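Acyl-CoA dehydrogenase (Bacillus subtilis, PDB 5LNX) catalyses the FAD-dependent oxidation of saturated acyl-CoA thioesters to their 2,3-dehydroacyl-CoA forms, passing the electrons on to an acceptor. Local coordinates at residues 38-43 with 47-52; 261-266 with 272-277; 331-336 with 345-350. All coordinates share one frame; numbering follows the deposited sequence.

Contact 1 (38-43 with 47-52); sequences QLIKKM and GLMGIP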
loop_
_atom_site.group_PDB
_atom_site.type_symbol
_atom_site.label_atom_id
_atom_site.label_comp_id
_atom_site.label_asym_id
_atom_site.label_seq_id
_atom_site.Cartn_x
_atom_site.Cartn_y
_atom_site.Cartn_z
ATOM N N GLN D 38 -10.350 -8.736 -39.398
ATOM C CA GLN D 38 -9.964 -7.738 -40.415
ATOM C C GLN D 38 -8.779 -6.870 -40.043
ATOM O O GLN D 38 -7.938 -6.573 -40.883
ATOM C CB GLN D 38 -11.141 -6.864 -40.784
ATOM N N LEU D 39 -8.719 -6.460 -38.787
ATOM C CA LEU D 39 -7.590 -5.687 -38.272
ATOM C C LEU D 39 -6.309 -6.463 -38.350
ATOM O O LEU D 39 -5.282 -5.965 -38.824
ATOM C CB LEU D 39 -7.841 -5.324 -36.803
ATOM C CG LEU D 39 -6.777 -4.464 -36.106
ATOM C CD1 LEU D 39 -6.532 -3.170 -36.870
ATOM C CD2 LEU D 39 -7.140 -4.146 -34.668
ATOM N N ILE D 40 -6.371 -7.699 -37.849
ATOM C CA ILE D 40 -5.232 -8.620 -37.877
ATOM C C ILE D 40 -4.678 -8.666 -39.282
ATOM O O ILE D 40 -3.493 -8.420 -39.501
ATOM C CB ILE D 40 -5.633 -10.036 -37.427
ATOM C CG1 ILE D 40 -6.052 -10.071 -35.938
ATOM C CG2 ILE D 40 -4.495 -11.030 -37.673
ATOM C CD1 ILE D 40 -5.106 -9.396 -34.971
ATOM N N LYS D 41 -5.544 -8.998 -40.230
ATOM C CA LYS D 41 -5.172 -9.051 -41.657
ATOM C C LYS D 41 -4.384 -7.810 -42.058
ATOM O O LYS D 41 -3.244 -7.902 -42.521
ATOM C CB LYS D 41 -6.429 -9.163 -42.508
ATOM C CG LYS D 41 -6.228 -9.204 -44.020
ATOM C CD LYS D 41 -7.333 -9.966 -44.740
ATOM C CE LYS D 41 -7.406 -11.406 -44.254
ATOM N NZ LYS D 41 -8.218 -12.287 -45.135
ATOM N N LYS D 42 -4.994 -6.654 -41.801
ATOM C CA LYS D 42 -4.394 -5.342 -42.079
ATOM C C LYS D 42 -3.020 -5.171 -41.410
ATOM O O LYS D 42 -2.028 -4.868 -42.086
ATOM C CB LYS D 42 -5.356 -4.246 -41.627
ATOM C CG LYS D 42 -5.099 -2.874 -42.207
ATOM C CD LYS D 42 -6.108 -1.873 -41.656
ATOM C CE LYS D 42 -7.467 -1.980 -42.334
ATOM N NZ LYS D 42 -7.508 -1.202 -43.600
ATOM N N MET D 43 -2.960 -5.417 -40.098
ATOM C CA MET D 43 -1.676 -5.414 -39.341
ATOM C C MET D 43 -0.636 -6.289 -40.022
ATOM O O MET D 43 0.557 -5.978 -40.023
ATOM C CB MET D 43 -1.859 -5.948 -37.918
ATOM C CG MET D 43 -2.647 -5.060 -36.979
ATOM S SD MET D 43 -2.904 -5.853 -35.376
ATOM C CE MET D 43 -1.268 -5.675 -34.653
ATOM N N GLY D 47 3.008 -5.108 -41.816
ATOM C CA GLY D 47 4.290 -5.675 -41.416
ATOM C C GLY D 47 4.506 -5.654 -39.916
ATOM O O GLY D 47 5.641 -5.481 -39.447
ATOM N N LEU D 48 3.412 -5.803 -39.172
ATOM C CA LEU D 48 3.429 -5.793 -37.692
ATOM C C LEU D 48 3.460 -7.192 -37.059
ATOM O O LEU D 48 3.692 -7.338 -35.857
ATOM C CB LEU D 48 2.215 -5.047 -37.162
ATOM C CG LEU D 48 2.176 -3.537 -37.429
ATOM C CD1 LEU D 48 0.897 -2.936 -36.855
ATOM C CD2 LEU D 48 3.390 -2.833 -36.839
ATOM N N MET D 49 3.244 -8.220 -37.869
ATOM C CA MET D 49 2.977 -9.581 -37.363
ATOM C C MET D 49 4.183 -10.514 -37.182
ATOM O O MET D 49 4.041 -11.611 -36.649
ATOM C CB MET D 49 1.945 -10.259 -38.267
ATOM C CG MET D 49 0.562 -9.651 -38.160
ATOM S SD MET D 49 -0.236 -10.203 -36.656
ATOM C CE MET D 49 -1.081 -8.762 -36.112
ATOM N N GLY D 50 5.349 -10.055 -37.608
ATOM C CA GLY D 50 6.594 -10.775 -37.444
ATOM C C GLY D 50 7.764 -9.847 -37.272
ATOM O O GLY D 50 8.713 -9.885 -38.029
ATOM N N ILE D 51 7.711 -9.023 -36.239
ATOM C CA ILE D 51 8.612 -7.852 -36.133
ATOM C C ILE D 51 10.046 -8.226 -35.733
ATOM O O ILE D 51 10.997 -7.728 -36.340
ATOM C CB ILE D 51 8.062 -6.771 -35.180
ATOM C CG1 ILE D 51 6.634 -6.402 -35.608
ATOM C CG2 ILE D 51 9.033 -5.578 -35.104
ATOM C CD1 ILE D 51 6.096 -5.127 -35.000
ATOM N N PRO D 52 10.211 -9.122 -34.732
ATOM C CA PRO D 52 11.542 -9.578 -34.381
ATOM C C PRO D 52 11.929 -10.878 -35.115
ATOM O O PRO D 52 12.879 -11.565 -34.723
ATOM C CB PRO D 52 11.416 -9.803 -32.872
ATOM C CG PRO D 52 9.966 -10.097 -32.633
ATOM C CD PRO D 52 9.210 -9.814 -33.900
#
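Met43, near the end of helix 37-45, lays its side chain against Leu48 and Met49, which follow the turn out of that helix. Its CB starts 3.4 Å from Met49 CE. Met43 CG has two neighbours at 4.1 Å, Met49 CE and Leu48 CD1, lying in directions about a right angle apart. SD still has the Met49 methyl beside it, and the chain bends at its last torsion (chi3 75°), which leaves Met43 CE near both Met49 CE and Leu48 CD1. The Met49 chain, itself bent at chi2 and chi3, crosses that of Met43 at about a right angle, as does Leu48. The Met49 methyl also reaches Ile40, its CE lying 4.2 Å from Ile40 CD1.

The backbone turn beneath is a Schellman motif: Leu48 N gives its hydrogen to Met43 O (3.0 Å, 162° at the hydrogen), and Gly47, with positive phi, is the C-prime residue that ends the helix. Met43 also touches Phe17 of helix 9-32, Ile74 of helix 64-77 and Leu85 of helix 79-90, so it sits inside the helical N-terminal domain. With an alanine here, the Met49 methyl and Leu48 CD1 are likely to lose the thioether chain they rest on, leaving a gap among these helices. The one hydrogen bond across the contact is backbone to backbone, at the turn; the side chains meet through apolar methyls and a thioether, with no polar side-chain group used across it.

Contact 2 (261-266 with 272-277); sequences DYAKQR and PIAANQ. With FAD (flavin-adenine dinucleotide), chain Q.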
loop_
_atom_site.group_PDB
_atom_site.type_symbol
_atom_site.label_atom_id
_atom_site.label_comp_id
_atom_site.label_asym_id
_atom_site.label_seq_id
_atom_site.Cartn_x
_atom_site.Cartn_y
_atom_site.Cartn_z
ATOM N N ASP D 261 -6.197 14.779 -18.742
ATOM C CA ASP D 261 -7.151 15.447 -19.618
ATOM C C ASP D 261 -8.527 15.640 -18.946
ATOM O O ASP D 261 -9.084 16.750 -18.908
ATOM C CB ASP D 261 -7.259 14.567 -20.923
ATOM C CG ASP D 261 -8.376 15.005 -21.854
ATOM O OD1 ASP D 261 -9.485 14.881 -21.356
ATOM O OD2 ASP D 261 -8.214 15.393 -23.058
ATOM N N TYR D 262 -9.108 14.571 -18.441
ATOM C CA TYR D 262 -10.442 14.708 -17.803
ATOM C C TYR D 262 -10.377 15.631 -16.587
ATOM O O TYR D 262 -11.288 16.419 -16.353
ATOM C CB TYR D 262 -11.035 13.368 -17.380
ATOM C CG TYR D 262 -12.413 13.476 -16.778
ATOM C CD1 TYR D 262 -13.569 13.484 -17.577
ATOM C CD2 TYR D 262 -12.572 13.559 -15.400
ATOM C CE1 TYR D 262 -14.834 13.593 -17.012
ATOM C CE2 TYR D 262 -13.831 13.690 -14.824
ATOM C CZ TYR D 262 -14.959 13.696 -15.634
ATOM O OH TYR D 262 -16.205 13.767 -15.027
ATOM N N ALA D 263 -9.325 15.462 -15.795
ATOM C CA ALA D 263 -9.168 16.121 -14.498
ATOM C C ALA D 263 -8.961 17.624 -14.622
ATOM O O ALA D 263 -9.088 18.357 -13.633
ATOM C CB ALA D 263 -7.990 15.516 -13.750
ATOM N N LYS D 264 -8.510 18.021 -15.807
ATOM C CA LYS D 264 -8.175 19.403 -16.149
ATOM C C LYS D 264 -9.417 20.149 -16.599
ATOM O O LYS D 264 -9.557 21.356 -16.350
ATOM C CB LYS D 264 -7.146 19.445 -17.294
ATOM C CG LYS D 264 -5.702 19.328 -16.830
ATOM C CD LYS D 264 -4.769 18.999 -17.970
ATOM C CE LYS D 264 -4.426 20.255 -18.744
ATOM N NZ LYS D 264 -3.680 19.915 -19.984
ATOM N N GLN D 265 -10.282 19.412 -17.290
ATOM C CA GLN D 265 -11.498 19.915 -17.926
ATOM C C GLN D 265 -12.648 19.899 -16.928
ATOM O O GLN D 265 -13.488 20.805 -16.889
ATOM C CB GLN D 265 -11.856 19.012 -19.135
ATOM C CG GLN D 265 -13.359 18.960 -19.498
ATOM C CD GLN D 265 -13.915 17.586 -19.947
ATOM O OE1 GLN D 265 -15.022 17.196 -19.526
ATOM N NE2 GLN D 265 -13.143 16.821 -20.706
ATOM N N ARG D 266 -12.717 18.839 -16.148
ATOM C CA ARG D 266 -13.842 18.641 -15.228
ATOM C C ARG D 266 -13.774 19.589 -14.033
ATOM O O ARG D 266 -12.795 19.584 -13.279
ATOM C CB ARG D 266 -13.893 17.212 -14.709
ATOM C CG ARG D 266 -14.977 17.007 -13.670
ATOM C CD ARG D 266 -16.367 17.086 -14.271
ATOM N NE ARG D 266 -17.367 16.789 -13.255
ATOM C CZ ARG D 266 -18.677 16.720 -13.482
ATOM N NH1 ARG D 266 -19.161 17.027 -14.676
ATOM N NH2 ARG D 266 -19.522 16.399 -12.486
ATOM N N PRO D 272 -11.121 23.310 -11.470
ATOM C CA PRO D 272 -10.972 21.963 -11.991
ATOM C C PRO D 272 -10.589 20.972 -10.887
ATOM O O PRO D 272 -9.810 21.309 -9.998
ATOM C CB PRO D 272 -9.846 22.109 -13.046
ATOM C CG PRO D 272 -9.614 23.585 -13.197
ATOM C CD PRO D 272 -9.996 24.171 -11.874
ATOM N N ILE D 273 -11.075 19.733 -10.989
ATOM C CA ILE D 273 -10.754 18.690 -9.972
ATOM C C ILE D 273 -9.252 18.463 -9.732
ATOM O O ILE D 273 -8.819 18.285 -8.596
ATOM C CB ILE D 273 -11.459 17.343 -10.228
ATOM C CG1 ILE D 273 -11.185 16.821 -11.633
ATOM C CG2 ILE D 273 -12.959 17.485 -9.963
ATOM C CD1 ILE D 273 -11.606 15.376 -11.804
ATOM N N ALA D 274 -8.465 18.571 -10.790
ATOM C CA ALA D 274 -6.998 18.547 -10.706
ATOM C C ALA D 274 -6.361 19.496 -9.694
ATOM O O ALA D 274 -5.247 19.271 -9.247
ATOM C CB ALA D 274 -6.406 18.808 -12.084
ATOM N N ALA D 275 -7.015 20.610 -9.406
ATOM C CA ALA D 275 -6.474 21.613 -8.477
ATOM C C ALA D 275 -6.444 21.056 -7.051
ATOM O O ALA D 275 -5.876 21.646 -6.136
ATOM C CB ALA D 275 -7.313 22.885 -8.525
ATOM N N ASN D 276 -7.124 19.941 -6.860
ATOM C CA ASN D 276 -7.137 19.246 -5.586
ATOM C C ASN D 276 -6.040 18.210 -5.483
ATOM O O ASN D 276 -5.919 17.342 -6.341
ATOM C CB ASN D 276 -8.463 18.554 -5.400
ATOM C CG ASN D 276 -9.616 19.513 -5.443
ATOM O OD1 ASN D 276 -9.760 20.356 -4.562
ATOM N ND2 ASN D 276 -10.482 19.349 -6.426
ATOM N N GLN D 277 -5.233 18.334 -4.437
ATOM C CA GLN D 277 -4.099 17.453 -4.193
ATOM C C GLN D 277 -4.531 15.982 -4.023
ATOM O O GLN D 277 -3.838 15.069 -4.417
ATOM C CB GLN D 277 -3.311 17.952 -2.985
ATOM C CG GLN D 277 -2.313 19.037 -3.328
ATOM C CD GLN D 277 -1.448 19.437 -2.150
ATOM O OE1 GLN D 277 -1.761 19.125 -0.990
ATOM N NE2 GLN D 277 -0.425 20.238 -2.421
HETATM P PA FAD Q . -17.240 14.493 -9.636
HETATM O O1A FAD Q . -16.979 15.048 -11.023
HETATM O O2A FAD Q . -17.867 15.274 -8.532
HETATM O O5B FAD Q . -15.793 14.156 -8.989
HETATM C C5B FAD Q . -14.822 13.424 -9.740
HETATM C C4B FAD Q . -13.516 13.246 -8.959
HETATM O O4B FAD Q . -13.092 14.519 -8.489
HETATM C C3B FAD Q . -13.671 12.344 -7.755
HETATM O O3B FAD Q . -12.584 11.419 -7.672
HETATM C C2B FAD Q . -13.667 13.276 -6.571
HETATM O O2B FAD Q . -12.991 12.658 -5.474
HETATM C C1B FAD Q . -12.884 14.452 -7.094
HETATM N N9A FAD Q . -13.189 15.736 -6.469
HETATM C C8A FAD Q . -13.996 16.703 -6.942
HETATM N N7A FAD Q . -13.984 17.785 -6.124
HETATM C C5A FAD Q . -13.116 17.498 -5.126
HETATM C C6A FAD Q . -12.584 18.185 -3.936
HETATM N N6A FAD Q . -13.025 19.413 -3.641
HETATM N N1A FAD Q . -11.656 17.539 -3.180
HETATM C C2A FAD Q . -11.223 16.291 -3.475
HETATM N N3A FAD Q . -11.651 15.629 -4.551
HETATM C C4A FAD Q . -12.579 16.157 -5.376
HETATM N N1 FAD Q . -26.707 10.076 -7.212
HETATM C C2 FAD Q . -27.903 10.265 -6.583
HETATM O O2 FAD Q . -28.182 11.398 -6.127
HETATM N N3 FAD Q . -28.782 9.243 -6.422
HETATM C C4 FAD Q . -28.550 8.000 -6.856
HETATM O O4 FAD Q . -29.398 7.099 -6.702
HETATM C C4X FAD Q . -27.284 7.725 -7.542
HETATM N N5 FAD Q . -26.991 6.487 -7.980
HETATM C C5X FAD Q . -25.822 6.231 -8.622
HETATM C C6 FAD Q . -25.578 4.957 -9.122
HETATM C C7 FAD Q . -24.392 4.677 -9.765
HETATM C C7M FAD Q . -24.127 3.288 -10.265
HETATM C C8 FAD Q . -23.419 5.750 -9.984
HETATM C C8M FAD Q . -22.118 5.478 -10.684
HETATM C C9 FAD Q . -23.665 7.023 -9.507
HETATM C C9A FAD Q . -24.837 7.332 -8.832
HETATM N N10 FAD Q . -25.112 8.648 -8.342
HETATM C C10 FAD Q . -26.346 8.861 -7.708
HETATM C "C1'" FAD Q . -24.197 9.788 -8.552
HETATM C "C2'" FAD Q . -23.017 9.874 -7.606
HETATM O "O2'" FAD Q . -23.537 10.424 -6.413
HETATM C "C3'" FAD Q . -21.902 10.751 -8.184
HETATM O "O3'" FAD Q . -21.153 10.000 -9.168
HETATM C "C4'" FAD Q . -20.923 11.347 -7.160
HETATM O "O4'" FAD Q . -21.639 12.037 -6.123
HETATM C "C5'" FAD Q . -19.901 12.297 -7.789
HETATM O "O5'" FAD Q . -20.362 12.815 -9.048
HETATM P P FAD Q . -19.428 12.861 -10.398
HETATM O O1P FAD Q . -19.472 11.444 -10.943
HETATM O O2P FAD Q . -19.720 14.045 -11.302
HETATM O O3P FAD Q . -17.932 13.050 -9.798
#
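Part of the FAD site is built where helix 229-265 runs out and the chain returns through the small two-stranded hairpin 267-268/271-272, bringing Arg266 and Ile273 together beside the cofactor. Two backbone bonds tie the returning chain to the helix end: Ile273 N to Arg266 O, 2.9 Å and nearly straight at 164°, and Ala274 N to Ala263 O, also 2.9 Å. Ile273 lies between protein and ligand. Its CG1 sits between the backbone N and the carbonyl carbon (chi1 54°), which brings that branch to 3.3 Å from Ala263 O, while Ile273 CG2 goes the other way, to the adenine C8A and ribose O4B of FAD. Ile273 CD1 meets the Tyr262 ring obliquely, and Arg266 CB lies over one face of that ring.

Arg266 sends its chain, bent at chi2, to the pyrophosphate. NE donates to FAD O1A at 2.9 Å, and NH2 adds a weak bond to the same oxygen while lying close to O2P of the second phosphate; NH1 is held by Pro126 O of the fourth subunit. The cation probably offsets the negative charge of both phosphates. Asn276 lays its amide nearly flat over one face of the adenine, with ND2 3.5 Å from FAD C6A, and that nitrogen also donates to Ile273 O. Ile273 O accepts from the Asn276 backbone N as well, both donors coming from the same face of the carbonyl.

Ile335 of helix 332-336 packs on Ala263 and Ile273, Leu376 of the second subunit covers Lys264 and Ala274, and helix 277-305 begins directly after Asn276.

Contact 3 (331-336 with 345-350); sequences DAVQIY and YPVERL. With FAD (flavin-adenine dinucleotide), chain Q.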
loop_
_atom_site.group_PDB
_atom_site.type_symbol
_atom_site.label_atom_id
_atom_site.label_comp_id
_atom_site.label_asym_id
_atom_site.label_seq_id
_atom_site.Cartn_x
_atom_site.Cartn_y
_atom_site.Cartn_z
ATOM N N ASP D 331 -7.694 4.441 -10.471
ATOM C CA ASP D 331 -7.535 5.743 -9.850
ATOM C C ASP D 331 -8.228 6.540 -10.946
ATOM O O ASP D 331 -9.230 7.187 -10.692
ATOM C CB ASP D 331 -6.094 6.210 -9.572
ATOM C CG ASP D 331 -5.714 6.139 -8.096
ATOM O OD1 ASP D 331 -6.606 5.938 -7.229
ATOM O OD2 ASP D 331 -4.520 6.368 -7.782
ATOM N N ALA D 332 -7.761 6.366 -12.172
ATOM C CA ALA D 332 -8.494 6.776 -13.384
ATOM C C ALA D 332 -10.015 6.592 -13.356
ATOM O O ALA D 332 -10.776 7.524 -13.626
ATOM C CB ALA D 332 -7.925 6.069 -14.596
ATOM N N VAL D 333 -10.479 5.390 -13.077
ATOM C CA VAL D 333 -11.916 5.224 -12.867
ATOM C C VAL D 333 -12.399 6.264 -11.855
ATOM O O VAL D 333 -13.432 6.913 -12.061
ATOM C CB VAL D 333 -12.289 3.813 -12.391
ATOM C CG1 VAL D 333 -13.743 3.761 -11.979
ATOM C CG2 VAL D 333 -12.071 2.815 -13.516
ATOM N N GLN D 334 -11.666 6.386 -10.758
ATOM C CA GLN D 334 -12.056 7.244 -9.623
ATOM C C GLN D 334 -12.110 8.723 -10.035
ATOM O O GLN D 334 -12.948 9.497 -9.553
ATOM C CB GLN D 334 -11.036 7.094 -8.471
ATOM C CG GLN D 334 -11.462 7.712 -7.158
ATOM C CD GLN D 334 -12.607 6.971 -6.534
ATOM O OE1 GLN D 334 -12.873 5.811 -6.874
ATOM N NE2 GLN D 334 -13.262 7.597 -5.568
ATOM N N ILE D 335 -11.178 9.093 -10.890
ATOM C CA ILE D 335 -10.960 10.475 -11.264
ATOM C C ILE D 335 -12.084 10.964 -12.194
ATOM O O ILE D 335 -12.536 12.132 -12.096
ATOM C CB ILE D 335 -9.602 10.646 -11.932
ATOM C CG1 ILE D 335 -8.505 10.494 -10.869
ATOM C CG2 ILE D 335 -9.521 12.010 -12.614
ATOM C CD1 ILE D 335 -7.081 10.642 -11.362
ATOM N N TYR D 336 -12.530 10.070 -13.065
ATOM C CA TYR D 336 -13.755 10.279 -13.829
ATOM C C TYR D 336 -15.028 10.224 -12.992
ATOM O O TYR D 336 -16.093 10.664 -13.430
ATOM C CB TYR D 336 -13.877 9.250 -14.933
ATOM C CG TYR D 336 -13.150 9.596 -16.209
ATOM C CD1 TYR D 336 -13.835 9.714 -17.397
ATOM C CD2 TYR D 336 -11.777 9.702 -16.242
ATOM C CE1 TYR D 336 -13.180 10.013 -18.573
ATOM C CE2 TYR D 336 -11.105 9.953 -17.438
ATOM C CZ TYR D 336 -11.823 10.113 -18.593
ATOM O OH TYR D 336 -11.204 10.389 -19.782
ATOM N N TYR D 345 -17.704 5.452 -21.500
ATOM C CA TYR D 345 -16.419 6.115 -21.200
ATOM C C TYR D 345 -15.237 5.121 -21.144
ATOM O O TYR D 345 -15.434 3.955 -20.766
ATOM C CB TYR D 345 -16.540 6.857 -19.870
ATOM C CG TYR D 345 -17.328 8.126 -19.991
ATOM C CD1 TYR D 345 -16.689 9.344 -20.179
ATOM C CD2 TYR D 345 -18.714 8.119 -19.938
ATOM C CE1 TYR D 345 -17.410 10.523 -20.284
ATOM C CE2 TYR D 345 -19.443 9.290 -20.050
ATOM C CZ TYR D 345 -18.784 10.488 -20.225
ATOM O OH TYR D 345 -19.483 11.664 -20.304
ATOM N N PRO D 346 -14.002 5.605 -21.437
ATOM C CA PRO D 346 -12.855 4.802 -21.842
ATOM C C PRO D 346 -11.954 4.200 -20.738
ATOM O O PRO D 346 -10.941 3.605 -21.066
ATOM C CB PRO D 346 -12.028 5.828 -22.618
ATOM C CG PRO D 346 -12.205 7.074 -21.836
ATOM C CD PRO D 346 -13.581 7.013 -21.241
ATOM N N VAL D 347 -12.296 4.401 -19.468
ATOM C CA VAL D 347 -11.421 4.004 -18.323
ATOM C C VAL D 347 -11.788 2.695 -17.624
ATOM O O VAL D 347 -10.963 2.030 -17.021
ATOM C CB VAL D 347 -11.360 5.076 -17.207
ATOM C CG1 VAL D 347 -10.493 6.229 -17.642
ATOM C CG2 VAL D 347 -12.745 5.547 -16.791
ATOM N N GLU D 348 -13.055 2.368 -17.657
ATOM C CA GLU D 348 -13.561 1.186 -17.009
ATOM C C GLU D 348 -12.961 -0.154 -17.601
ATOM O O GLU D 348 -12.698 -1.151 -16.886
ATOM C CB GLU D 348 -15.062 1.371 -17.020
ATOM C CG GLU D 348 -15.786 0.106 -16.820
ATOM C CD GLU D 348 -15.707 -0.793 -18.027
ATOM O OE1 GLU D 348 -15.643 -0.277 -19.175
ATOM O OE2 GLU D 348 -15.604 -2.008 -17.792
ATOM N N ARG D 349 -12.621 -0.098 -18.880
ATOM C CA ARG D 349 -12.028 -1.224 -19.592
ATOM C C ARG D 349 -10.622 -1.436 -19.136
ATOM O O ARG D 349 -10.081 -2.531 -19.248
ATOM C CB ARG D 349 -12.017 -0.957 -21.088
ATOM C CG ARG D 349 -11.039 0.099 -21.537
ATOM C CD ARG D 349 -11.129 0.324 -23.035
ATOM N NE ARG D 349 -12.457 0.744 -23.452
ATOM C CZ ARG D 349 -12.767 1.150 -24.675
ATOM N NH1 ARG D 349 -11.834 1.214 -25.628
ATOM N NH2 ARG D 349 -14.026 1.485 -24.957
ATOM N N LEU D 350 -10.005 -0.369 -18.651
ATOM C CA LEU D 350 -8.587 -0.404 -18.275
ATOM C C LEU D 350 -8.434 -1.200 -17.002
ATOM O O LEU D 350 -7.424 -1.867 -16.825
ATOM C CB LEU D 350 -8.052 1.003 -18.066
ATOM C CG LEU D 350 -8.103 1.895 -19.313
ATOM C CD1 LEU D 350 -7.511 3.255 -19.014
ATOM C CD2 LEU D 350 -7.399 1.274 -20.503
HETATM P PA FAD Q . -17.240 14.493 -9.636
HETATM O O1A FAD Q . -16.979 15.048 -11.023
HETATM O O2A FAD Q . -17.867 15.274 -8.532
HETATM O O5B FAD Q . -15.793 14.156 -8.989
HETATM C C5B FAD Q . -14.822 13.424 -9.740
HETATM C C4B FAD Q . -13.516 13.246 -8.959
HETATM O O4B FAD Q . -13.092 14.519 -8.489
HETATM C C3B FAD Q . -13.671 12.344 -7.755
HETATM O O3B FAD Q . -12.584 11.419 -7.672
HETATM C C2B FAD Q . -13.667 13.276 -6.571
HETATM O O2B FAD Q . -12.991 12.658 -5.474
HETATM C C1B FAD Q . -12.884 14.452 -7.094
HETATM N N9A FAD Q . -13.189 15.736 -6.469
HETATM C C8A FAD Q . -13.996 16.703 -6.942
HETATM N N7A FAD Q . -13.984 17.785 -6.124
HETATM C C5A FAD Q . -13.116 17.498 -5.126
HETATM C C6A FAD Q . -12.584 18.185 -3.936
HETATM N N6A FAD Q . -13.025 19.413 -3.641
HETATM N N1A FAD Q . -11.656 17.539 -3.180
HETATM C C2A FAD Q . -11.223 16.291 -3.475
HETATM N N3A FAD Q . -11.651 15.629 -4.551
HETATM C C4A FAD Q . -12.579 16.157 -5.376
HETATM N N1 FAD Q . -26.707 10.076 -7.212
HETATM C C2 FAD Q . -27.903 10.265 -6.583
HETATM O O2 FAD Q . -28.182 11.398 -6.127
HETATM N N3 FAD Q . -28.782 9.243 -6.422
HETATM C C4 FAD Q . -28.550 8.000 -6.856
HETATM O O4 FAD Q . -29.398 7.099 -6.702
HETATM C C4X FAD Q . -27.284 7.725 -7.542
HETATM N N5 FAD Q . -26.991 6.487 -7.980
HETATM C C5X FAD Q . -25.822 6.231 -8.622
HETATM C C6 FAD Q . -25.578 4.957 -9.122
HETATM C C7 FAD Q . -24.392 4.677 -9.765
HETATM C C7M FAD Q . -24.127 3.288 -10.265
HETATM C C8 FAD Q . -23.419 5.750 -9.984
HETATM C C8M FAD Q . -22.118 5.478 -10.684
HETATM C C9 FAD Q . -23.665 7.023 -9.507
HETATM C C9A FAD Q . -24.837 7.332 -8.832
HETATM N N10 FAD Q . -25.112 8.648 -8.342
HETATM C C10 FAD Q . -26.346 8.861 -7.708
HETATM C "C1'" FAD Q . -24.197 9.788 -8.552
HETATM C "C2'" FAD Q . -23.017 9.874 -7.606
HETATM O "O2'" FAD Q . -23.537 10.424 -6.413
HETATM C "C3'" FAD Q . -21.902 10.751 -8.184
HETATM O "O3'" FAD Q . -21.153 10.000 -9.168
HETATM C "C4'" FAD Q . -20.923 11.347 -7.160
HETATM O "O4'" FAD Q . -21.639 12.037 -6.123
HETATM C "C5'" FAD Q . -19.901 12.297 -7.789
HETATM O "O5'" FAD Q . -20.362 12.815 -9.048
HETATM P P FAD Q . -19.428 12.861 -10.398
HETATM O O1P FAD Q . -19.472 11.444 -10.943
HETATM O O2P FAD Q . -19.720 14.045 -11.302
HETATM O O3P FAD Q . -17.932 13.050 -9.798
#
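Three residues of 345-350 gather round the Tyr336 ring. Over one face stands Val347, whose CG1 lies 4.1 Å from the ring centroid and 25° off the normal, a CH-pi contact displaced toward the CE2 rim. At the edge, in the ring plane, comes Tyr345: its CD1 is 3.9 Å from Tyr336 CE1, and the two side chains run obliquely to each other. Pro346 crosses Tyr336 at about a right angle, with its CD 4.0 Å from Tyr336 CE1 and its CG near the hydroxyl, which makes a weak hydrogen bond to His258 O.

Val347 turns both methyls to helix 332-336. With CG1 opposite the carbonyl carbon (chi1 -75°), that methyl serves the Tyr336 face and Ala332 CB together, while CG2 faces Val333 CA and the root of the Tyr336 ring. No hydrogen bond joins the segments; apolar surfaces join helix 332-336 to the loop leading into helix 348-356, within the helical C-terminal domain of the acyl-CoA dehydrogenase fold, and Ala255 of helix 229-265 packs on Ala332 and Leu350.

Val333 CG2 reaches 3.8 Å from Val347 O. The CB of Gln334 points away from the 345-350 segment, and its backbone O accepts a hydrogen bond from the ribose O3B of FAD at 2.7 Å. The Gln334 amide is held by the fourth subunit, where OE1 meets Lys355 NZ and NE2 meets Glu365 OE2 and Gln358 O.

How the contacts relate
Contacts 2 and 3 belong together: their centres are 14 Å apart and they touch directly, with Ile273 CD1 and Tyr262 CE2 each 3.4 Å from Ile335 O, while the rings of Tyr262 and Tyr336 stack. Both reach the same FAD, contact 2 at the pyrophosphate and adenine, contact 3 at the adenosine ribose, and the fourth subunit binds that cofactor too, through Thr124, Ser130, Thr156 and Glu365. Contact 1 stands apart in the N-terminal domain, its centre 38 Å from that of contact 2 and 29 Å from that of contact 3, with nearest atoms about 23 Å and about 12 Å away; its segments touch no other protein chain of the assembly.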